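Local coordinates for protein ribokinase (Cryptococcus neoformans var. grubii serotype A, PDB 6CW5) that probably phosphorylates D-ribose at O-5, using ATP and a divalent cation such as magnesium, to give D-ribose 5-phosphate, at residues Leu166-Pro172 with His188-Val194. Sequence-based numbering, arbitrary orientation.
Sequences LTSVFNP and HLSWLIV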
# COMPACT_ATOMS: atom_id res chain seq x y z
N LEU A 166 -2.25 0.89 18.82
CA LEU A 166 -1.72 -0.44 19.07
C LEU A 166 -0.25 -0.35 19.42
O LEU A 166 0.43 0.62 19.10
CB LEU A 166 -1.87 -1.34 17.84
CG LEU A 166 -3.26 -1.97 17.64
CD1 LEU A 166 -4.34 -0.94 17.39
CD2 LEU A 166 -3.17 -2.90 16.46
N THR A 167 0.26 -1.41 20.02
CA THR A 167 1.70 -1.58 20.17
C THR A 167 2.21 -2.23 18.89
O THR A 167 1.85 -3.38 18.59
CB THR A 167 2.01 -2.44 21.38
OG1 THR A 167 1.54 -1.80 22.57
CG2 THR A 167 3.51 -2.65 21.48
N SER A 168 2.99 -1.50 18.11
CA SER A 168 3.45 -2.02 16.83
C SER A 168 4.93 -2.35 16.90
O SER A 168 5.71 -1.63 17.53
CB SER A 168 3.19 -1.01 15.72
OG SER A 168 3.73 0.23 16.12
N VAL A 169 5.32 -3.43 16.22
CA VAL A 169 6.67 -3.99 16.28
C VAL A 169 7.09 -4.26 14.84
O VAL A 169 6.36 -4.92 14.10
CB VAL A 169 6.70 -5.28 17.12
CG1 VAL A 169 8.09 -5.86 17.18
CG2 VAL A 169 6.18 -5.02 18.52
N PHE A 170 8.25 -3.73 14.44
CA PHE A 170 8.67 -3.80 13.04
C PHE A 170 10.07 -4.40 12.95
O PHE A 170 10.95 -4.02 13.73
CB PHE A 170 8.65 -2.40 12.46
CG PHE A 170 9.21 -2.27 11.05
CD1 PHE A 170 8.72 -3.05 10.01
CD2 PHE A 170 10.14 -1.27 10.77
CE1 PHE A 170 9.19 -2.87 8.72
CE2 PHE A 170 10.62 -1.11 9.49
CZ PHE A 170 10.13 -1.89 8.45
N ASN A 171 10.26 -5.32 12.01
CA ASN A 171 11.56 -5.93 11.74
C ASN A 171 11.87 -5.65 10.27
O ASN A 171 11.20 -6.22 9.38
CB ASN A 171 11.46 -7.43 12.06
CG ASN A 171 12.72 -8.23 11.72
OD1 ASN A 171 12.60 -9.37 11.26
ND2 ASN A 171 13.90 -7.68 12.01
N PRO A 172 12.80 -4.76 9.95
CA PRO A 172 12.96 -4.36 8.52
C PRO A 172 13.74 -5.38 7.70
O PRO A 172 14.92 -5.21 7.35
CB PRO A 172 13.70 -3.03 8.61
CG PRO A 172 14.54 -3.17 9.93
CD PRO A 172 13.67 -3.98 10.87
N HIS A 188 4.81 6.25 14.36
CA HIS A 188 3.73 5.31 14.67
C HIS A 188 4.22 4.01 15.28
O HIS A 188 3.41 3.19 15.72
CB HIS A 188 2.94 4.96 13.39
CG HIS A 188 2.22 6.13 12.81
ND1 HIS A 188 1.51 7.01 13.59
CD2 HIS A 188 2.09 6.57 11.53
CE1 HIS A 188 0.98 7.95 12.83
NE2 HIS A 188 1.31 7.69 11.57
N LEU A 189 5.53 3.80 15.31
CA LEU A 189 6.10 2.50 15.63
C LEU A 189 6.45 2.42 17.11
O LEU A 189 7.15 3.29 17.63
CB LEU A 189 7.35 2.25 14.80
CG LEU A 189 7.97 0.90 15.03
CD1 LEU A 189 7.02 -0.18 14.51
CD2 LEU A 189 9.31 0.87 14.27
N SER A 190 5.99 1.36 17.78
CA SER A 190 6.35 1.22 19.20
C SER A 190 7.73 0.60 19.38
O SER A 190 8.48 1.02 20.27
CB SER A 190 5.33 0.37 19.95
OG SER A 190 3.99 0.77 19.66
N TRP A 191 8.05 -0.43 18.60
CA TRP A 191 9.29 -1.18 18.76
C TRP A 191 9.92 -1.49 17.42
O TRP A 191 9.25 -1.99 16.51
CB TRP A 191 9.06 -2.51 19.49
CG TRP A 191 8.79 -2.35 20.95
CD1 TRP A 191 7.58 -2.35 21.58
CD2 TRP A 191 9.78 -2.17 21.96
NE1 TRP A 191 7.76 -2.19 22.94
CE2 TRP A 191 9.11 -2.08 23.19
CE3 TRP A 191 11.18 -2.09 21.94
CZ2 TRP A 191 9.78 -1.90 24.40
CZ3 TRP A 191 11.85 -1.92 23.14
CH2 TRP A 191 11.15 -1.83 24.36
N LEU A 192 11.22 -1.23 17.31
CA LEU A 192 12.02 -1.67 16.17
C LEU A 192 12.89 -2.84 16.63
O LEU A 192 13.59 -2.72 17.64
CB LEU A 192 12.91 -0.53 15.66
CG LEU A 192 14.02 -0.89 14.66
CD1 LEU A 192 13.40 -1.20 13.28
CD2 LEU A 192 15.02 0.27 14.54
N ILE A 193 12.87 -3.94 15.88
CA ILE A 193 13.74 -5.09 16.15
C ILE A 193 14.70 -5.23 14.98
O ILE A 193 14.27 -5.46 13.84
CB ILE A 193 12.95 -6.39 16.35
CG1 ILE A 193 11.92 -6.25 17.45
CG2 ILE A 193 13.92 -7.52 16.73
CD1 ILE A 193 11.20 -7.59 17.74
N VAL A 194 16.00 -5.12 15.27
CA VAL A 194 17.06 -5.25 14.27
C VAL A 194 18.19 -6.10 14.84
O VAL A 194 18.31 -6.26 16.05
CB VAL A 194 17.63 -3.87 13.87
CG1 VAL A 194 16.62 -3.11 13.00
CG2 VAL A 194 18.02 -3.02 15.13
O HOH W 1 1.43 1.62 16.62
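Val169 pairs with Trp191, and Phe170 with Leu192, where strands 167-170 and 191-194 run parallel; the axes of these short segments approach to 4.8 Å at 20°. Three backbone bonds establish the register: Trp191 N to Ser168 O, Phe170 N to Trp191 O and Ile193 N to Phe170 O, the last almost straight (176° at the hydrogen).

Packing is tight on both faces of this core. On one, Val169 swings CG1 anti to its backbone N, which brings it to 3.6 Å from Ile193 CD1, while Val169 CG2 touches Trp191 CB. On the other, Leu189 lies at about a right angle to Phe170 and presses CD1 to 3.4 Å from Phe170 CB. Leu192 runs alongside Phe170, and its CD1 touches both Phe170 CD2, obliquely to the ring, and Pro172 CD, 3.7 Å away.

The entering end is looser and wetter. Before the regular pairing starts, two serines link the segments: Ser190 OG accepts from Ser168 N at 2.9 Å, and Ser190 N donates to Ser168 OG at 3.0 Å, with a weak second bond to Ser168 O. A water there donates to Leu166 O and His188 O and lies 2.7 Å from Ser168 OG, spanning backbones that have not yet closed to pairing distance.

At the exit, the Asn171 amide extends the pairing by a side chain: ND2 reaches Ile193 O at 2.9 Å, from 39° above the carbonyl plane. OD1 has a weak bond from Gln55, and the side chain lies near Lys51 and Asp281, the predicted proton acceptor, placing this end beside the probable active site.

The pair belongs to the beta-alpha-beta unit of strand 167-170, helix 178-183 and strand 191-195, within the central sheet of the ribokinase-like fold. Strand 140-143 flanks 167-170 and strand 242-246 flanks 191-195; helix 279-292 packs on Val169, Trp191 and Ile193, whereas helix 149-161 touches Ser168 and His188.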